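Long-range contacts in PnpC (PDB 3N9T), which probably catalyses the intradiol cleavage of the hydroxyquinol ring by dioxygen, using a non-haem ferric iron: residues A[115-121]-A[176-180]; A[128-134]-A[184-190]; A[151-155]-A[171-175]; A[223-229]-A[285-290]. One frame throughout, in Å; residues are numbered along the deposited sequence.

How the contacts relate
How strands and loops interlock within one β-rich domain is illustrated here. From the N terminus, 115-121 opens contact 1 and 128-134 opens contact 2. Contact 3 is the first to close, joining 151-155 to 171-175 across a 15-residue loop without helix or strand, and so lies within the spans of both earlier contacts. Residues 176-180, the end of the strand used by contact 3 and the loop after it, close contact 1; 184-190 closes contact 2, so contacts 1 and 2 cross. Contact 4 follows in series, tying the turn after strand 214-224 to the C terminus. Gln153 of contact 3 bonds Thr188 and Thr189 of contact 2, and Phe184 packs on Phe285 of contact 4.

Contact 1 (A[115-121]-A[176-180]); sequences DRGYGEN and YRSDN
On the surface of the intradiol dioxygenase β-sheet domain, the loop before strand 129-138 packs on a strand end. Residues 115-121 are irregular apart from a type II turn, Gly117 to Glu120, closed by Glu120 N to Gly117 O (2.9 Å), with Gly119 at positive phi. Arg116 faces Tyr176 (CA-CA 5.2 Å), its CB 3.8 Å from the Tyr176 ring centroid in a CH-pi contact. With chi1 m, Tyr176 sends OH to Glu120 O (2.7 Å). Glu120 OE1 accepts Gly117 N (2.8 Å), and its OE2 forms a salt bridge with Arg116 NH1 (2.9 Å), while Arg116 NE and NH2 reach the carbonyls of Arg173 and Gly170. At the exposed end, Arg177 NH1 forms a salt bridge to Asp115 OD1 (3.0 Å), and one water joins Asp115 OD1 to Arg177 NH2. Two more waters take Arg116 O to Arg177 N and NH1. The loop thus runs between strands 173-177 and 183-189, its backbone bonded to both: Arg116 to Arg175, Gly119 to Ala185 and Glu120 to Gln187.

Contact 2 (A[128-134]-A[184-190]); sequences VPALVYG and FAIQTTV
Val132 and Ile186 face each other at the apolar centre, CB to CB 4.3 Å. On the same sheet face Val132 CG2 touches Thr188 CG2 (4.0 Å), and Val132 CG1 comes within 4.4 Å of Phe184 CE1. Phe184, chi1 p, lays its ring face over Gly134 N; a CB on Gly134 would be tight against that ring, and the backbone angles there (160/-151) themselves call for glycine. Leu131, Gln187, Tyr133 and Ala185 occupy the other face: Leu131 CD1 lies 4.1 Å from Ala185 CB, and Tyr133 CB 4.0 Å from the same atom. Strands 129-134 and 184-189 form an antiparallel ladder within the β-sheet core characteristic of intradiol dioxygenases, their axes 4.4 Å apart with directions 147° apart. Strand 278-287 runs parallel along the other edge of 129-138. Hydrogen-bonded pairs are Ala130-Thr188 (N to O 2.7 Å, O to N 3.0 Å), Val132-Ile186 (both 2.8 Å) and Gly134-Phe184 (N to O 3.1 Å, O to N 2.9 Å). Pro129-Thr189, Leu131-Gln187 and Tyr133-Ala185 alternate with them. Thr188 OG1 bonds Gln153, and Tyr133 OH bonds Asp268. At the exposed end Val190 CG2 packs on Ala130 CB and Val128 CG1 (3.9 Å each), Val190 N donates to Val128 O (2.7 Å), and a water links Val128 N (3.1 Å) with Val190 O (2.7 Å).

Contact 3 (A[151-155]-A[171-175]); sequences VWQTA and NLRGR
Leu172 lays its side chain, chi1 m and chi2 t, across the backbone beyond strand 148-152: its CD1 lies 3.4 Å from Thr154 O, 3.5 Å from Ala155 CA and 4.0 Å from Ala155 CB, and its CB meets Gln153 CG at 3.7 Å. The setting is an antiparallel strand pair in the β-sheet core of an intradiol dioxygenase, close to the ferric iron. Val151 and Gly174 are a hydrogen-bonded pair (CA-CA 5.5 Å), with Val151 N to Gly174 O 2.9 Å and Gly174 N to Val151 O 3.1 Å; Trp152 and Arg173 form the next, non-hydrogen-bonded pair (CA-CA 4.4 Å). Leu172, at phi/psi 52/31, stands in the left-handed region just before strand 173-175, yet its O still accepts Gln153 N (3.2 Å). Trp152, chi1 p, carries its indole away from 171-175 to stack on the iron ligand His220, and at nearest atoms its side chain is about 5 Å from the iron. Thr154 touches another ligand, Tyr160. Arg173 reaches Trp152 CB with NH1 (3.5 Å), while its guanidinium bonds the carbonyls of Ser161 and Phe108. Gln153 turns its amide to Thr188 and Thr189. Where the backbones part, one water donates to both Gln153 O (2.8 Å) and Asn171 O (3.1 Å).

Contact 4 (A[223-229]-A[285-290]); sequences IQAPGYR and FVMEAE
Met287 fills the space between the two arms of a turn, 223-225 and 228-229. With chi1 m, chi2 t and chi3 p, it folds its CE against Ile223 O (3.5 Å), Tyr228 CB (3.8 Å) and Arg229 O (3.2 Å), while its SD meets Ile223 CG2 at 3.8 Å and Ala225 CB at 4.3 Å. SD also stands 5.2 Å from the Tyr228 ring centroid, an oblique Met-aromatic contact, with Tyr228 in chi1 m. Ile223, m and t, sets CD1 over the face of the Phe285 ring (chi1 m), 3.5 Å from its centroid, a CH-pi contact. The type II turn from Ala225 to Tyr228, closed by Tyr228 N to Ala225 O (2.9 Å) with Gly227 at phi 98°, brings the arms together. It follows strand 214-224 and meets the chain's C-terminal end, after strand 278-287; both strands belong to the intradiol dioxygenase β-sheet core. Tyr228 and Ala289 form a single backbone bridge (CA-CA 4.3 Å), flanked by Glu290 N to Gly227 O (2.6 Å) and Arg229 N to Glu288 O (2.7 Å). A water joins Arg229 O (2.6 Å) to Glu288 N (2.9 Å). Arg229, extended from chi1 t, makes a long salt bridge, NH1 to Glu288 OE1 3.9 Å, while Glu288 OE2 bonds Thr97. The chemistry implies that backbone bonds fix the C-terminal residues on the turn and apolar packing of Met287 fills the inside.

Contact 1 (A[115-121]-A[176-180])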
# COMPACT_ATOMS: atom_id res chain seq x y z
N ASP A 115 0.67 -33.49 -22.57
CA ASP A 115 0.02 -34.56 -21.77
C ASP A 115 1.06 -35.71 -21.69
O ASP A 115 1.46 -36.21 -22.72
CB ASP A 115 -1.28 -35.03 -22.41
CG ASP A 115 -2.29 -33.95 -22.47
OD1 ASP A 115 -2.91 -33.72 -21.46
OD2 ASP A 115 -2.45 -33.35 -23.55
N ARG A 116 1.55 -36.06 -20.51
CA ARG A 116 2.62 -37.06 -20.44
C ARG A 116 2.12 -38.37 -19.91
O ARG A 116 1.21 -38.38 -19.06
CB ARG A 116 3.78 -36.53 -19.55
CG ARG A 116 4.30 -35.15 -19.97
CD ARG A 116 5.74 -34.91 -19.37
NE ARG A 116 6.26 -33.60 -19.81
CZ ARG A 116 6.98 -33.43 -20.93
NH1 ARG A 116 7.19 -34.47 -21.76
NH2 ARG A 116 7.46 -32.23 -21.25
N GLY A 117 2.73 -39.47 -20.39
CA GLY A 117 2.37 -40.84 -19.96
C GLY A 117 2.83 -41.18 -18.54
O GLY A 117 3.66 -40.47 -17.93
N TYR A 118 2.31 -42.27 -18.01
CA TYR A 118 2.70 -42.72 -16.64
C TYR A 118 4.21 -42.96 -16.55
O TYR A 118 4.75 -43.74 -17.31
CB TYR A 118 1.98 -43.97 -16.29
CG TYR A 118 2.18 -44.52 -14.90
CD1 TYR A 118 1.34 -44.15 -13.86
CD2 TYR A 118 3.16 -45.49 -14.67
CE1 TYR A 118 1.51 -44.67 -12.58
CE2 TYR A 118 3.30 -46.04 -13.40
CZ TYR A 118 2.49 -45.65 -12.41
OH TYR A 118 2.66 -46.21 -11.21
N GLY A 119 4.90 -42.24 -15.66
CA GLY A 119 6.36 -42.41 -15.58
C GLY A 119 7.17 -41.71 -16.66
O GLY A 119 8.41 -41.82 -16.68
N GLU A 120 6.52 -40.92 -17.52
CA GLU A 120 7.24 -40.18 -18.52
C GLU A 120 8.23 -39.18 -17.90
O GLU A 120 7.93 -38.52 -16.93
CB GLU A 120 6.27 -39.45 -19.45
CG GLU A 120 7.00 -38.72 -20.61
CD GLU A 120 6.00 -38.22 -21.65
OE1 GLU A 120 5.00 -38.91 -21.87
OE2 GLU A 120 6.22 -37.17 -22.24
N ASN A 121 9.41 -39.06 -18.48
CA ASN A 121 10.38 -38.06 -18.03
C ASN A 121 10.08 -36.64 -18.54
O ASN A 121 9.88 -36.45 -19.73
CB ASN A 121 11.77 -38.50 -18.46
CG ASN A 121 12.83 -37.49 -18.13
OD1 ASN A 121 12.88 -36.93 -17.03
ND2 ASN A 121 13.68 -37.20 -19.13
N TYR A 176 0.14 -34.93 -16.22
CA TYR A 176 0.08 -36.38 -15.96
C TYR A 176 -1.32 -36.81 -15.46
O TYR A 176 -2.18 -35.93 -15.15
CB TYR A 176 1.11 -36.69 -14.86
CG TYR A 176 2.56 -36.55 -15.32
CD1 TYR A 176 3.19 -35.29 -15.39
CD2 TYR A 176 3.30 -37.67 -15.67
CE1 TYR A 176 4.53 -35.15 -15.80
CE2 TYR A 176 4.65 -37.56 -16.09
CZ TYR A 176 5.23 -36.32 -16.12
OH TYR A 176 6.53 -36.23 -16.45
N ARG A 177 -1.57 -38.13 -15.39
CA ARG A 177 -2.89 -38.61 -15.00
C ARG A 177 -2.81 -39.76 -14.02
O ARG A 177 -1.83 -40.57 -14.05
CB ARG A 177 -3.68 -39.01 -16.27
CG ARG A 177 -4.23 -37.82 -16.98
CD ARG A 177 -4.90 -38.20 -18.31
NE ARG A 177 -5.65 -37.09 -18.89
CZ ARG A 177 -5.08 -36.05 -19.52
NH1 ARG A 177 -3.74 -35.96 -19.71
NH2 ARG A 177 -5.84 -35.10 -20.01
N SER A 178 -3.78 -39.83 -13.12
CA SER A 178 -3.81 -40.91 -12.18
C SER A 178 -4.45 -42.10 -12.95
O SER A 178 -5.33 -41.91 -13.82
CB SER A 178 -4.59 -40.46 -10.96
OG SER A 178 -6.01 -40.35 -11.25
N ASP A 179 -4.00 -43.33 -12.67
CA ASP A 179 -4.51 -44.49 -13.40
C ASP A 179 -5.73 -45.07 -12.70
O ASP A 179 -6.22 -44.48 -11.74
CB ASP A 179 -3.39 -45.56 -13.60
CG ASP A 179 -2.94 -46.21 -12.31
OD1 ASP A 179 -3.58 -46.15 -11.26
OD2 ASP A 179 -1.86 -46.81 -12.32
N ASN A 180 -6.19 -46.23 -13.13
CA ASN A 180 -7.33 -46.93 -12.46
C ASN A 180 -7.17 -47.15 -10.98
O ASN A 180 -8.15 -47.28 -10.25
CB ASN A 180 -7.50 -48.31 -13.05
CG ASN A 180 -7.83 -48.27 -14.49
OD1 ASN A 180 -7.46 -49.18 -15.21
ND2 ASN A 180 -8.56 -47.24 -14.94
O HOH W 1 -5.41 -32.61 -21.53
O HOH W 2 0.42 -39.77 -16.85
O HOH W 3 -1.45 -36.99 -19.14

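Contact 2 (A[128-134]-A[184-190])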
# COMPACT_ATOMS: atom_id res chain seq x y z
N VAL A 128 19.80 -34.14 -11.06
CA VAL A 128 19.85 -35.43 -10.40
C VAL A 128 18.46 -36.14 -10.66
O VAL A 128 17.41 -35.63 -10.24
CB VAL A 128 20.04 -35.27 -8.86
CG1 VAL A 128 19.94 -36.65 -8.17
CG2 VAL A 128 21.38 -34.48 -8.51
N PRO A 129 18.47 -37.31 -11.32
CA PRO A 129 17.19 -37.99 -11.72
C PRO A 129 16.33 -38.32 -10.49
O PRO A 129 16.89 -38.68 -9.43
CB PRO A 129 17.70 -39.30 -12.41
CG PRO A 129 19.09 -38.79 -13.06
CD PRO A 129 19.66 -38.08 -11.79
N ALA A 130 15.01 -38.15 -10.60
CA ALA A 130 14.15 -38.49 -9.46
C ALA A 130 12.87 -39.10 -10.00
O ALA A 130 12.41 -38.74 -11.05
CB ALA A 130 13.83 -37.20 -8.62
N LEU A 131 12.29 -40.00 -9.24
CA LEU A 131 10.92 -40.48 -9.57
C LEU A 131 10.01 -39.86 -8.53
O LEU A 131 10.24 -40.10 -7.31
CB LEU A 131 10.85 -41.99 -9.43
CG LEU A 131 9.45 -42.61 -9.63
CD1 LEU A 131 8.90 -42.26 -11.07
CD2 LEU A 131 9.54 -44.13 -9.39
N VAL A 132 9.01 -39.05 -8.94
CA VAL A 132 8.01 -38.54 -8.00
C VAL A 132 6.75 -39.33 -8.30
O VAL A 132 6.27 -39.34 -9.43
CB VAL A 132 7.79 -36.99 -8.13
CG1 VAL A 132 6.59 -36.54 -7.17
CG2 VAL A 132 9.09 -36.22 -7.79
N TYR A 133 6.23 -40.08 -7.34
CA TYR A 133 5.10 -40.94 -7.62
C TYR A 133 4.16 -41.00 -6.41
O TYR A 133 4.49 -40.53 -5.31
CB TYR A 133 5.60 -42.37 -8.03
CG TYR A 133 6.14 -43.20 -6.91
CD1 TYR A 133 7.28 -42.79 -6.17
CD2 TYR A 133 5.63 -44.48 -6.67
CE1 TYR A 133 7.79 -43.58 -5.11
CE2 TYR A 133 6.15 -45.29 -5.63
CZ TYR A 133 7.23 -44.84 -4.88
OH TYR A 133 7.72 -45.63 -3.87
N GLY A 134 2.97 -41.58 -6.61
CA GLY A 134 2.01 -41.64 -5.49
C GLY A 134 0.60 -41.87 -6.02
O GLY A 134 0.42 -42.54 -7.03
N PHE A 184 -0.04 -42.24 -9.86
CA PHE A 184 0.66 -41.43 -10.86
C PHE A 184 2.19 -41.62 -10.71
O PHE A 184 2.66 -42.00 -9.66
CB PHE A 184 0.29 -39.95 -10.68
CG PHE A 184 0.86 -39.34 -9.47
CD1 PHE A 184 2.12 -38.73 -9.51
CD2 PHE A 184 0.13 -39.32 -8.30
CE1 PHE A 184 2.69 -38.18 -8.38
CE2 PHE A 184 0.68 -38.75 -7.16
CZ PHE A 184 1.95 -38.20 -7.18
N ALA A 185 2.93 -41.31 -11.75
CA ALA A 185 4.37 -41.36 -11.69
C ALA A 185 4.97 -40.41 -12.71
O ALA A 185 4.54 -40.29 -13.89
CB ALA A 185 4.88 -42.82 -11.89
N ILE A 186 5.95 -39.66 -12.21
CA ILE A 186 6.56 -38.55 -12.92
C ILE A 186 8.09 -38.75 -12.82
O ILE A 186 8.62 -38.81 -11.71
CB ILE A 186 6.24 -37.23 -12.15
CG1 ILE A 186 4.71 -36.95 -12.17
CG2 ILE A 186 7.06 -36.08 -12.77
CD1 ILE A 186 4.24 -35.79 -11.24
N GLN A 187 8.79 -38.82 -13.94
CA GLN A 187 10.25 -38.80 -13.87
C GLN A 187 10.69 -37.36 -14.11
O GLN A 187 10.19 -36.70 -15.02
CB GLN A 187 10.91 -39.76 -14.88
CG GLN A 187 10.90 -41.25 -14.41
CD GLN A 187 11.69 -42.15 -15.39
OE1 GLN A 187 11.12 -42.71 -16.33
NE2 GLN A 187 12.98 -42.26 -15.19
N THR A 188 11.64 -36.92 -13.29
CA THR A 188 12.12 -35.57 -13.34
C THR A 188 13.54 -35.47 -12.77
O THR A 188 14.26 -36.48 -12.64
CB THR A 188 11.09 -34.61 -12.66
OG1 THR A 188 11.44 -33.24 -12.89
CG2 THR A 188 10.84 -34.90 -11.14
N THR A 189 13.94 -34.25 -12.45
CA THR A 189 15.15 -34.09 -11.62
C THR A 189 14.81 -33.51 -10.26
O THR A 189 13.75 -32.92 -10.11
CB THR A 189 16.18 -33.22 -12.31
OG1 THR A 189 15.60 -31.97 -12.65
CG2 THR A 189 16.79 -33.94 -13.55
N VAL A 190 15.68 -33.74 -9.26
CA VAL A 190 15.40 -33.27 -7.94
C VAL A 190 15.27 -31.74 -8.03
O VAL A 190 16.13 -31.08 -8.59
CB VAL A 190 16.48 -33.66 -6.92
CG1 VAL A 190 16.13 -33.07 -5.56
CG2 VAL A 190 16.63 -35.17 -6.83
O HOH W 4 18.60 -31.72 -9.51

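Contact 3 (A[151-155]-A[171-175])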
# COMPACT_ATOMS: atom_id res chain seq x y z
N VAL A 151 2.05 -30.23 -13.56
CA VAL A 151 3.21 -30.04 -12.65
C VAL A 151 4.23 -29.17 -13.33
O VAL A 151 4.36 -29.22 -14.54
CB VAL A 151 3.87 -31.38 -12.22
CG1 VAL A 151 2.82 -32.21 -11.55
CG2 VAL A 151 4.42 -32.18 -13.46
N TRP A 152 4.98 -28.41 -12.54
CA TRP A 152 6.06 -27.58 -13.08
C TRP A 152 7.10 -27.32 -11.94
O TRP A 152 6.78 -27.33 -10.72
CB TRP A 152 5.48 -26.30 -13.76
CG TRP A 152 4.80 -25.26 -12.87
CD1 TRP A 152 5.33 -24.05 -12.42
CD2 TRP A 152 3.46 -25.35 -12.29
NE1 TRP A 152 4.36 -23.38 -11.63
CE2 TRP A 152 3.22 -24.15 -11.55
CE3 TRP A 152 2.42 -26.32 -12.36
CZ2 TRP A 152 2.02 -23.92 -10.82
CZ3 TRP A 152 1.24 -26.10 -11.67
CH2 TRP A 152 1.06 -24.90 -10.87
N GLN A 153 8.35 -27.12 -12.34
CA GLN A 153 9.44 -26.89 -11.40
C GLN A 153 10.56 -26.14 -12.13
O GLN A 153 10.62 -26.14 -13.38
CB GLN A 153 9.98 -28.22 -10.90
CG GLN A 153 10.62 -29.12 -11.90
CD GLN A 153 11.28 -30.35 -11.24
OE1 GLN A 153 10.63 -31.35 -11.04
NE2 GLN A 153 12.57 -30.25 -10.87
N THR A 154 11.46 -25.52 -11.36
CA THR A 154 12.61 -24.82 -11.97
C THR A 154 13.63 -25.81 -12.45
O THR A 154 13.65 -26.96 -12.00
CB THR A 154 13.39 -23.95 -10.98
OG1 THR A 154 13.65 -24.72 -9.80
CG2 THR A 154 12.65 -22.72 -10.63
N ALA A 155 14.48 -25.35 -13.37
CA ALA A 155 15.65 -26.15 -13.75
C ALA A 155 16.74 -25.97 -12.67
O ALA A 155 16.51 -25.21 -11.70
CB ALA A 155 16.15 -25.68 -15.11
N ASN A 171 10.01 -28.22 -20.97
CA ASN A 171 10.96 -28.74 -20.03
C ASN A 171 10.41 -28.61 -18.61
O ASN A 171 9.94 -27.55 -18.23
CB ASN A 171 12.23 -27.93 -20.10
CG ASN A 171 13.32 -28.52 -19.27
OD1 ASN A 171 13.56 -29.73 -19.29
ND2 ASN A 171 14.05 -27.65 -18.58
N LEU A 172 10.51 -29.69 -17.86
CA LEU A 172 10.12 -29.71 -16.43
C LEU A 172 8.74 -29.17 -16.26
O LEU A 172 8.41 -28.61 -15.20
CB LEU A 172 11.17 -28.94 -15.60
CG LEU A 172 12.55 -29.67 -15.54
CD1 LEU A 172 13.59 -28.77 -14.92
CD2 LEU A 172 12.54 -31.04 -14.82
N ARG A 173 7.89 -29.37 -17.29
CA ARG A 173 6.43 -29.19 -17.15
C ARG A 173 5.73 -30.38 -17.78
O ARG A 173 6.26 -31.03 -18.72
CB ARG A 173 5.93 -27.89 -17.79
CG ARG A 173 6.71 -26.64 -17.43
CD ARG A 173 6.26 -25.43 -18.27
NE ARG A 173 6.94 -24.24 -17.73
CZ ARG A 173 6.46 -23.49 -16.75
NH1 ARG A 173 5.29 -23.80 -16.17
NH2 ARG A 173 7.17 -22.44 -16.31
N GLY A 174 4.58 -30.73 -17.22
CA GLY A 174 3.76 -31.78 -17.86
C GLY A 174 2.39 -31.91 -17.26
O GLY A 174 2.18 -31.55 -16.09
N ARG A 175 1.49 -32.55 -18.00
CA ARG A 175 0.17 -32.89 -17.49
C ARG A 175 0.11 -34.40 -17.43
O ARG A 175 0.04 -35.06 -18.46
CB ARG A 175 -0.91 -32.39 -18.47
CG ARG A 175 -2.24 -33.01 -18.17
CD ARG A 175 -3.36 -32.20 -18.81
NE ARG A 175 -3.73 -31.03 -18.01
CZ ARG A 175 -4.91 -30.45 -18.13
NH1 ARG A 175 -5.77 -30.96 -19.00
NH2 ARG A 175 -5.25 -29.41 -17.38
O HOH W 5 9.90 -25.42 -15.96

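Contact 4 (A[223-229]-A[285-290])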
# COMPACT_ATOMS: atom_id res chain seq x y z
N ILE A 223 -4.10 -30.10 -9.48
CA ILE A 223 -4.77 -31.38 -9.70
C ILE A 223 -6.26 -31.12 -9.87
O ILE A 223 -6.85 -30.41 -9.06
CB ILE A 223 -4.53 -32.32 -8.50
CG1 ILE A 223 -3.01 -32.38 -8.23
CG2 ILE A 223 -5.09 -33.74 -8.74
CD1 ILE A 223 -2.59 -33.30 -7.20
N GLN A 224 -6.86 -31.69 -10.92
CA GLN A 224 -8.27 -31.51 -11.21
C GLN A 224 -8.87 -32.87 -11.52
O GLN A 224 -8.21 -33.71 -12.14
CB GLN A 224 -8.47 -30.56 -12.41
CG GLN A 224 -8.19 -29.13 -12.09
CD GLN A 224 -8.22 -28.28 -13.32
OE1 GLN A 224 -7.26 -28.22 -14.06
NE2 GLN A 224 -9.33 -27.67 -13.55
N ALA A 225 -10.11 -33.08 -11.09
CA ALA A 225 -10.89 -34.24 -11.49
C ALA A 225 -12.40 -33.95 -11.36
O ALA A 225 -12.82 -33.25 -10.45
CB ALA A 225 -10.54 -35.48 -10.63
N PRO A 226 -13.21 -34.56 -12.25
CA PRO A 226 -14.69 -34.35 -12.25
C PRO A 226 -15.24 -34.76 -10.90
O PRO A 226 -14.93 -35.83 -10.40
CB PRO A 226 -15.18 -35.30 -13.37
CG PRO A 226 -13.94 -35.42 -14.32
CD PRO A 226 -12.76 -35.48 -13.31
N GLY A 227 -16.00 -33.87 -10.28
CA GLY A 227 -16.57 -34.20 -8.98
C GLY A 227 -15.77 -33.64 -7.84
O GLY A 227 -16.25 -33.65 -6.72
N TYR A 228 -14.54 -33.17 -8.10
CA TYR A 228 -13.66 -32.74 -7.01
C TYR A 228 -13.24 -31.28 -7.19
O TYR A 228 -13.11 -30.79 -8.28
CB TYR A 228 -12.39 -33.64 -6.89
CG TYR A 228 -12.74 -35.04 -6.59
CD1 TYR A 228 -13.11 -35.90 -7.62
CD2 TYR A 228 -12.79 -35.49 -5.29
CE1 TYR A 228 -13.49 -37.19 -7.36
CE2 TYR A 228 -13.19 -36.78 -5.01
CZ TYR A 228 -13.53 -37.61 -6.05
OH TYR A 228 -13.92 -38.91 -5.79
N ARG A 229 -12.95 -30.63 -6.08
CA ARG A 229 -12.48 -29.28 -6.08
C ARG A 229 -11.03 -29.23 -6.60
O ARG A 229 -10.22 -30.06 -6.21
CB ARG A 229 -12.57 -28.81 -4.61
CG ARG A 229 -11.88 -27.46 -4.33
CD ARG A 229 -11.78 -27.15 -2.81
NE ARG A 229 -11.74 -25.69 -2.56
CZ ARG A 229 -11.42 -25.08 -1.40
NH1 ARG A 229 -11.05 -25.76 -0.31
NH2 ARG A 229 -11.46 -23.74 -1.35
N PHE A 285 -1.99 -37.50 -2.60
CA PHE A 285 -2.85 -36.33 -2.57
C PHE A 285 -4.29 -36.75 -2.22
O PHE A 285 -4.77 -37.80 -2.65
CB PHE A 285 -2.90 -35.68 -3.94
CG PHE A 285 -1.59 -35.07 -4.34
CD1 PHE A 285 -1.23 -33.78 -3.84
CD2 PHE A 285 -0.74 -35.75 -5.23
CE1 PHE A 285 0.02 -33.18 -4.19
CE2 PHE A 285 0.55 -35.16 -5.59
CZ PHE A 285 0.91 -33.86 -5.01
N VAL A 286 -4.95 -35.89 -1.46
CA VAL A 286 -6.31 -36.11 -1.03
C VAL A 286 -7.14 -34.89 -1.50
O VAL A 286 -6.82 -33.76 -1.16
CB VAL A 286 -6.39 -36.34 0.53
CG1 VAL A 286 -7.85 -36.52 1.00
CG2 VAL A 286 -5.48 -37.56 0.97
N MET A 287 -8.14 -35.15 -2.34
CA MET A 287 -8.98 -34.18 -2.98
C MET A 287 -10.34 -34.11 -2.31
O MET A 287 -10.86 -35.12 -1.77
CB MET A 287 -9.15 -34.51 -4.46
CG MET A 287 -7.81 -34.34 -5.33
SD MET A 287 -8.39 -34.48 -7.02
CE MET A 287 -8.77 -32.72 -7.26
N GLU A 288 -10.94 -32.93 -2.37
CA GLU A 288 -12.26 -32.71 -1.75
C GLU A 288 -13.35 -32.83 -2.80
O GLU A 288 -13.24 -32.27 -3.91
CB GLU A 288 -12.33 -31.31 -1.12
CG GLU A 288 -11.47 -31.14 0.07
CD GLU A 288 -12.19 -30.40 1.21
OE1 GLU A 288 -12.31 -29.16 1.07
OE2 GLU A 288 -12.58 -31.04 2.23
N ALA A 289 -14.41 -33.54 -2.44
CA ALA A 289 -15.59 -33.63 -3.29
C ALA A 289 -16.21 -32.25 -3.60
O ALA A 289 -15.96 -31.27 -2.90
CB ALA A 289 -16.63 -34.57 -2.66
N GLU A 290 -16.94 -32.13 -4.70
CA GLU A 290 -17.67 -30.87 -4.96
C GLU A 290 -19.19 -31.10 -4.99
O GLU A 290 -19.65 -32.25 -4.97
CB GLU A 290 -17.18 -30.19 -6.25
CG GLU A 290 -17.27 -28.67 -6.15
CD GLU A 290 -16.46 -27.98 -7.22
OE1 GLU A 290 -16.47 -28.50 -8.37
OE2 GLU A 290 -15.82 -26.93 -6.91
O HOH W 6 -9.56 -30.86 -3.78